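Local coordinates for designed Anbu Protein (Synthetic construct, PDB 5LOY) that is a consensus-designed ancestral beta subunit of the proteasome type that forms helical assemblies and is probably an N-terminal nucleophile hydrolase involved in protein degradation, at residues L127-P130 / F134-A137; T149-P154 / R182-V187; S179-R182 / G188-L191. All coordinates share one frame; numbering follows the deposited sequence.

Interaction 1: L127-P130 / F134-A137; sequences LIYP and FIEA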
loop_
_atom_site.group_PDB
_atom_site.type_symbol
_atom_site.label_atom_id
_atom_site.label_comp_id
_atom_site.label_asym_id
_atom_site.label_seq_id
_atom_site.Cartn_x
_atom_site.Cartn_y
_atom_site.Cartn_z
ATOM N N LEU A 127 -6.431 16.503 -9.371
ATOM C CA LEU A 127 -5.160 16.190 -8.702
ATOM C C LEU A 127 -4.086 17.079 -9.290
ATOM O O LEU A 127 -3.917 17.107 -10.514
ATOM C CB LEU A 127 -4.798 14.736 -8.922
ATOM C CG LEU A 127 -3.429 14.236 -8.448
ATOM C CD1 LEU A 127 -3.265 14.388 -6.957
ATOM C CD2 LEU A 127 -3.251 12.768 -8.802
ATOM N N ILE A 128 -3.386 17.833 -8.443
ATOM C CA ILE A 128 -2.303 18.691 -8.918
ATOM C C ILE A 128 -0.981 18.058 -8.555
ATOM O O ILE A 128 -0.699 17.789 -7.382
ATOM C CB ILE A 128 -2.372 20.116 -8.350
ATOM C CG1 ILE A 128 -3.612 20.838 -8.845
ATOM C CG2 ILE A 128 -1.197 20.932 -8.812
ATOM C CD1 ILE A 128 -4.824 20.603 -7.989
ATOM N N TYR A 129 -0.178 17.806 -9.571
ATOM C CA TYR A 129 1.083 17.125 -9.385
ATOM C C TYR A 129 2.182 18.073 -8.920
ATOM O O TYR A 129 2.058 19.281 -9.058
ATOM C CB TYR A 129 1.515 16.494 -10.715
ATOM C CG TYR A 129 0.662 15.355 -11.230
ATOM C CD1 TYR A 129 0.441 14.201 -10.467
ATOM C CD2 TYR A 129 0.151 15.400 -12.513
ATOM C CE1 TYR A 129 -0.312 13.151 -10.964
ATOM C CE2 TYR A 129 -0.586 14.358 -13.027
ATOM C CZ TYR A 129 -0.819 13.242 -12.253
ATOM O OH TYR A 129 -1.557 12.227 -12.820
ATOM N N PRO A 130 3.287 17.522 -8.416
ATOM C CA PRO A 130 4.449 18.308 -8.022
ATOM C C PRO A 130 4.927 19.287 -9.049
ATOM O O PRO A 130 5.355 20.364 -8.688
ATOM C CB PRO A 130 5.516 17.241 -7.793
ATOM C CG PRO A 130 4.749 16.077 -7.271
ATOM C CD PRO A 130 3.445 16.105 -8.021
ATOM N N PHE A 134 -1.884 19.022 -13.983
ATOM C CA PHE A 134 -2.973 18.393 -13.239
ATOM C C PHE A 134 -3.907 17.557 -14.097
ATOM O O PHE A 134 -3.907 17.665 -15.309
ATOM C CB PHE A 134 -3.806 19.470 -12.491
ATOM C CG PHE A 134 -4.345 20.547 -13.390
ATOM C CD1 PHE A 134 -5.536 20.361 -14.084
ATOM C CD2 PHE A 134 -3.660 21.740 -13.553
ATOM C CE1 PHE A 134 -6.033 21.348 -14.914
ATOM C CE2 PHE A 134 -4.147 22.733 -14.382
ATOM C CZ PHE A 134 -5.332 22.538 -15.076
ATOM N N ILE A 135 -4.718 16.734 -13.431
ATOM C CA ILE A 135 -5.733 15.957 -14.097
ATOM C C ILE A 135 -7.058 15.986 -13.342
ATOM O O ILE A 135 -7.099 16.296 -12.163
ATOM C CB ILE A 135 -5.285 14.503 -14.285
ATOM C CG1 ILE A 135 -4.974 13.845 -12.947
ATOM C CG2 ILE A 135 -4.057 14.434 -15.177
ATOM C CD1 ILE A 135 -4.911 12.322 -13.021
ATOM N N GLU A 136 -8.114 15.600 -14.048
ATOM C CA GLU A 136 -9.468 15.610 -13.558
ATOM C C GLU A 136 -10.049 14.190 -13.445
ATOM O O GLU A 136 -9.926 13.370 -14.368
ATOM C CB GLU A 136 -10.357 16.428 -14.515
ATOM C CG GLU A 136 -11.784 16.533 -14.024
ATOM C CD GLU A 136 -12.667 17.511 -14.767
ATOM O OE1 GLU A 136 -12.298 18.028 -15.881
ATOM O OE2 GLU A 136 -13.780 17.756 -14.200
ATOM N N ALA A 137 -10.747 13.927 -12.339
ATOM C CA ALA A 137 -11.406 12.636 -12.120
ATOM C C ALA A 137 -12.551 12.405 -13.098
ATOM O O ALA A 137 -13.184 13.348 -13.536
ATOM C CB ALA A 137 -11.919 12.552 -10.703
#

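Interaction 2: T149-P154 / R182-V187; sequences TKYGKP and RSNLSV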
loop_
_atom_site.group_PDB
_atom_site.type_symbol
_atom_site.label_atom_id
_atom_site.label_comp_id
_atom_site.label_asym_id
_atom_site.label_seq_id
_atom_site.Cartn_x
_atom_site.Cartn_y
_atom_site.Cartn_z
ATOM N N THR A 149 -0.304 6.497 0.136
ATOM C CA THR A 149 -1.596 6.149 -0.461
ATOM C C THR A 149 -1.858 4.636 -0.700
ATOM O O THR A 149 -2.989 4.224 -0.866
ATOM C CB THR A 149 -1.697 6.843 -1.828
ATOM O OG1 THR A 149 -0.685 6.318 -2.699
ATOM C CG2 THR A 149 -1.456 8.341 -1.697
ATOM N N LYS A 150 -0.813 3.835 -0.744
ATOM C CA LYS A 150 -0.947 2.490 -1.246
ATOM C C LYS A 150 -1.626 1.549 -0.291
ATOM O O LYS A 150 -2.356 0.674 -0.722
ATOM C CB LYS A 150 0.416 1.946 -1.627
ATOM C CG LYS A 150 0.990 2.688 -2.806
ATOM C CD LYS A 150 2.407 2.282 -3.083
ATOM C CE LYS A 150 2.936 3.022 -4.301
ATOM N NZ LYS A 150 4.300 2.552 -4.631
ATOM N N TYR A 151 -1.457 1.777 0.994
ATOM C CA TYR A 151 -2.115 0.946 2.006
ATOM C C TYR A 151 -3.632 1.040 1.919
ATOM O O TYR A 151 -4.326 0.066 2.166
ATOM C CB TYR A 151 -1.685 1.344 3.426
ATOM C CG TYR A 151 -0.177 1.436 3.636
ATOM C CD1 TYR A 151 0.575 0.324 3.974
ATOM C CD2 TYR A 151 0.486 2.654 3.513
ATOM C CE1 TYR A 151 1.952 0.430 4.170
ATOM C CE2 TYR A 151 1.852 2.762 3.717
ATOM C CZ TYR A 151 2.582 1.659 4.044
ATOM O OH TYR A 151 3.946 1.813 4.269
ATOM N N GLY A 152 -4.126 2.219 1.554
ATOM C CA GLY A 152 -5.545 2.516 1.578
ATOM C C GLY A 152 -6.235 2.427 0.243
ATOM O O GLY A 152 -7.471 2.526 0.180
ATOM N N LYS A 153 -5.468 2.198 -0.825
ATOM C CA LYS A 153 -6.048 2.122 -2.155
ATOM C C LYS A 153 -6.963 0.894 -2.387
ATOM O O LYS A 153 -7.992 1.024 -3.041
ATOM C CB LYS A 153 -4.963 2.168 -3.220
ATOM C CG LYS A 153 -5.477 2.312 -4.650
ATOM C CD LYS A 153 -4.294 2.423 -5.616
ATOM C CE LYS A 153 -4.671 2.904 -7.030
ATOM N NZ LYS A 153 -5.099 1.786 -7.913
ATOM N N PRO A 154 -6.580 -0.297 -1.901
ATOM C CA PRO A 154 -7.369 -1.483 -2.247
ATOM C C PRO A 154 -8.840 -1.420 -1.869
ATOM O O PRO A 154 -9.691 -1.773 -2.660
ATOM C CB PRO A 154 -6.666 -2.590 -1.488
ATOM C CG PRO A 154 -5.237 -2.148 -1.487
ATOM C CD PRO A 154 -5.315 -0.668 -1.244
ATOM N N ARG A 182 -2.856 1.754 10.849
ATOM C CA ARG A 182 -2.331 0.518 11.414
ATOM C C ARG A 182 -0.995 0.100 10.832
ATOM O O ARG A 182 -0.217 -0.547 11.500
ATOM C CB ARG A 182 -3.293 -0.639 11.172
ATOM C CG ARG A 182 -4.468 -0.622 12.101
ATOM C CD ARG A 182 -5.521 -1.594 11.618
ATOM N NE ARG A 182 -6.697 -1.470 12.476
ATOM C CZ ARG A 182 -6.948 -2.212 13.560
ATOM N NH1 ARG A 182 -6.129 -3.203 13.907
ATOM N NH2 ARG A 182 -8.047 -1.972 14.270
ATOM N N SER A 183 -0.745 0.428 9.571
ATOM C CA SER A 183 0.375 -0.142 8.858
ATOM C C SER A 183 1.503 0.841 8.600
ATOM O O SER A 183 2.570 0.409 8.219
ATOM C CB SER A 183 -0.127 -0.755 7.549
ATOM O OG SER A 183 -0.892 -1.925 7.830
ATOM N N ASN A 184 1.289 2.128 8.844
ATOM C CA ASN A 184 2.304 3.128 8.575
ATOM C C ASN A 184 2.240 4.280 9.560
ATOM O O ASN A 184 1.215 4.953 9.680
ATOM C CB ASN A 184 2.112 3.672 7.155
ATOM C CG ASN A 184 3.171 4.696 6.761
ATOM O OD1 ASN A 184 3.146 5.825 7.223
ATOM N ND2 ASN A 184 4.116 4.290 5.922
ATOM N N LEU A 185 3.337 4.516 10.257
ATOM C CA LEU A 185 3.318 5.487 11.348
ATOM C C LEU A 185 3.435 6.953 10.929
ATOM O O LEU A 185 3.495 7.831 11.796
ATOM C CB LEU A 185 4.394 5.138 12.396
ATOM C CG LEU A 185 4.073 3.857 13.194
ATOM C CD1 LEU A 185 5.113 3.642 14.288
ATOM C CD2 LEU A 185 2.686 3.912 13.816
ATOM N N SER A 186 3.479 7.237 9.634
ATOM C CA SER A 186 3.604 8.620 9.187
ATOM C C SER A 186 2.208 9.239 8.992
ATOM O O SER A 186 2.094 10.437 8.761
ATOM C CB SER A 186 4.466 8.737 7.912
ATOM O OG SER A 186 3.746 8.289 6.763
ATOM N N VAL A 187 1.156 8.429 9.101
ATOM C CA VAL A 187 -0.195 8.979 9.131
ATOM C C VAL A 187 -0.889 8.773 10.486
ATOM O O VAL A 187 -0.677 7.764 11.153
ATOM C CB VAL A 187 -1.039 8.633 7.867
ATOM C CG1 VAL A 187 -0.250 7.847 6.841
ATOM C CG2 VAL A 187 -2.357 7.985 8.196
#

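Interaction 3: S179-R182 / G188-L191; sequences STMR and GLPL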
loop_
_atom_site.group_PDB
_atom_site.type_symbol
_atom_site.label_atom_id
_atom_site.label_comp_id
_atom_site.label_asym_id
_atom_site.label_seq_id
_atom_site.Cartn_x
_atom_site.Cartn_y
_atom_site.Cartn_z
ATOM N N SER A 179 -6.777 1.328 7.962
ATOM C CA SER A 179 -5.762 0.392 7.458
ATOM C C SER A 179 -4.406 1.064 7.297
ATOM O O SER A 179 -3.358 0.477 7.611
ATOM C CB SER A 179 -6.209 -0.202 6.121
ATOM O OG SER A 179 -7.303 -1.071 6.323
ATOM N N THR A 180 -4.424 2.294 6.814
ATOM C CA THR A 180 -3.198 3.070 6.645
ATOM C C THR A 180 -2.539 3.370 7.990
ATOM O O THR A 180 -1.345 3.138 8.150
ATOM C CB THR A 180 -3.487 4.384 5.901
ATOM O OG1 THR A 180 -4.073 4.105 4.618
ATOM C CG2 THR A 180 -2.225 5.166 5.728
ATOM N N MET A 181 -3.323 3.807 8.976
ATOM C CA MET A 181 -2.775 4.106 10.296
ATOM C C MET A 181 -2.221 2.899 11.022
ATOM O O MET A 181 -1.173 2.990 11.688
ATOM C CB MET A 181 -3.792 4.840 11.150
ATOM C CG MET A 181 -3.939 6.287 10.667
ATOM S SD MET A 181 -5.150 7.330 11.476
ATOM C CE MET A 181 -6.495 6.164 11.672
ATOM N N ARG A 182 -2.856 1.754 10.849
ATOM C CA ARG A 182 -2.331 0.518 11.414
ATOM C C ARG A 182 -0.995 0.100 10.832
ATOM O O ARG A 182 -0.217 -0.547 11.500
ATOM C CB ARG A 182 -3.293 -0.639 11.172
ATOM C CG ARG A 182 -4.468 -0.622 12.101
ATOM C CD ARG A 182 -5.521 -1.594 11.618
ATOM N NE ARG A 182 -6.697 -1.470 12.476
ATOM C CZ ARG A 182 -6.948 -2.212 13.560
ATOM N NH1 ARG A 182 -6.129 -3.203 13.907
ATOM N NH2 ARG A 182 -8.047 -1.972 14.270
ATOM N N GLY A 188 -1.680 9.769 10.894
ATOM C CA GLY A 188 -2.213 9.836 12.250
ATOM C C GLY A 188 -3.338 10.831 12.490
ATOM O O GLY A 188 -3.471 11.832 11.793
ATOM N N LEU A 189 -4.139 10.539 13.511
ATOM C CA LEU A 189 -5.243 11.392 13.950
ATOM C C LEU A 189 -4.702 12.661 14.548
ATOM O O LEU A 189 -3.597 12.668 15.059
ATOM C CB LEU A 189 -6.054 10.671 15.024
ATOM C CG LEU A 189 -6.824 9.406 14.608
ATOM C CD1 LEU A 189 -7.631 8.844 15.764
ATOM C CD2 LEU A 189 -7.753 9.707 13.472
ATOM N N PRO A 190 -5.494 13.746 14.534
ATOM C CA PRO A 190 -6.887 13.851 14.069
ATOM C C PRO A 190 -7.080 13.913 12.573
ATOM O O PRO A 190 -6.197 14.446 11.890
ATOM C CB PRO A 190 -7.366 15.156 14.705
ATOM C CG PRO A 190 -6.120 15.924 15.036
ATOM C CD PRO A 190 -5.113 14.882 15.394
ATOM N N LEU A 191 -8.225 13.390 12.087
ATOM C CA LEU A 191 -8.651 13.548 10.691
ATOM C C LEU A 191 -9.652 14.635 10.551
ATOM O O LEU A 191 -10.376 14.934 11.477
ATOM C CB LEU A 191 -9.401 12.336 10.132
ATOM C CG LEU A 191 -8.931 10.945 10.502
ATOM C CD1 LEU A 191 -9.751 9.938 9.731
ATOM C CD2 LEU A 191 -7.448 10.798 10.203
#

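Interaction 1: L127-P130 / F134-A137
Leu127 and Ile135 face each other as an antiparallel hydrogen-bonded pair and exchange both of their backbone bonds. Leu127 N donates to Ile135 O at 2.9 Å, with an N-H...O angle of 164°, and Ile135 N returns a bond of 3.0 Å to Leu127 O. The next pair, Ile128 with Phe134, is non-hydrogen-bonded, and there the CA atoms draw in to 4.4 Å.

Apolar contacts divide between the two faces of the hairpin. On one, Leu127 CB meets Ile135 CG1. On the other, Ile128 and Phe134 run side by side in the same direction, with Ile128 CG1 3.9 Å from Phe134 CB; the Phe134 ring itself swings away from the partner strand.

Tyr129 adds to these apolar contacts from the start of the turn, its side chain slanting across that of Ile135. Its hydroxyl approaches the methyl end of Ile135, OH to CD1 being 3.4 Å, while CE2 lies 4.1 Å from Ile135 CG2. With CG1 between the backbone N and the carbonyl carbon (chi1 59°), and CG2 beside the backbone N, both branches of Ile135 meet the tyrosine.

The hairpin forms one margin of the five-stranded sheet, with 134-136 outermost within the chain. Leu127 and Ile135 pack on Phe144 of strand 143-147 in the other sheet, whereas Phe134 meets helix 79-94, its ring edge-to-face with that of Phe80.

Interaction 2: T149-P154 / R182-V187
Asn184 OD1 is gripped by two donors of Ser186, the backbone N at 2.8 Å and the hydroxyl OG at 2.6 Å, while the other end of the same amide reaches across to Tyr151. Of the two donors, OG lies nearer the carbonyl plane than the backbone N. With its oxygen engaged twice, the amide is held against flipping and presents ND2 to Tyr151 OH, 3.0 Å away. This N-H points well at the phenol oxygen (160°), which lies close to the plane of the amide.

Asn184 CG is anti to the backbone N (chi1 -178°), an extension that carries the amide to the hydroxyl end of the tyrosine. The two side chains cross nearly at right angles, and the amide and ring planes are turned 53° against each other. Asn184 also touches the ring with its aliphatic carbon, CB standing 3.6 Å from Tyr151 CE2. Ser183 CB approaches Tyr151 CD1 obliquely, at 3.8 Å. The Ser183 hydroxyl serves another interface, hydrogen-bonding to Asp157 of the second subunit, and Tyr151 packs on Lys150 of that subunit.

Asn184 is the first residue to leave helical geometry after helix 166-183. Its OD1 bond to the backbone N two residues on makes an Asx turn, set within a type I beta turn from Asn184 to Val187; the tyrosine thus ties the segment leading into helix 153-159 to the Asx turn at the end of the longer helix.

Interaction 3: S179-R182 / G188-L191
Met181 reaches from helix 166-183 to the loop 188-191 with a side chain whose last atoms do most of the touching. CB leaves the helix toward the loop, and Met181 CG comes within 4.2 Å of Gly188 N. The chain stays extended through chi2 (177°), which carries the sulfur to the loop backbone. There SD lies 3.9 Å from Gly188 CA and equally near Leu189 N, and it also meets two leucine side chains: Leu189 CD2 at 4.1 Å and, more loosely, Leu191 CD2 at 4.4 Å. Beyond the sulfur the chain bends (chi3 -40°), leaving Met181 CE 4.2 Å from Leu189 CD2. The side chains of Met181 and Leu189 cross at about a right angle, with the leucine methyl CD2 against the thioether end.

All of these contacts are van der Waals. An alanine here would remove the thioether that bridges Gly188, Leu189 and Leu191, and would probably open a gap between the helix and the loop.

Phe216 of helix 214-232 packs on both Met181 and Leu189, while Leu191 lies on Leu174 and Phe177 further back along helix 166-183. Gly188 N is hydrogen-bonded to Asp17, and Leu189 is followed by a cis peptide bond to Pro190. The arrangement is a helix-loop-strand connection of the proteasome-type fold, in which a helix packed on the sheet turns back through a loop into strand 191-197.

How the interactions relate
Along the chain interaction 1 closes before the other two open, and it stands apart in space: its centre is 21 Å from that of interaction 2 and 24 Å from that of interaction 3, which lies across the chain's centre from it. Interaction 1 belongs to the five-stranded sheet, and the other two meet around the end of helix 166-183. Their centres are 8 Å apart, they share Arg182, and they touch where Val187 CG2 lies 3.4 Å from Met181 CG. Thr180 lies between Tyr151 and Val187. Interactions 2 and 3 thus pack against the same helix end, close to the second subunit, while interaction 1 lies at a distant margin of the five-stranded sheet.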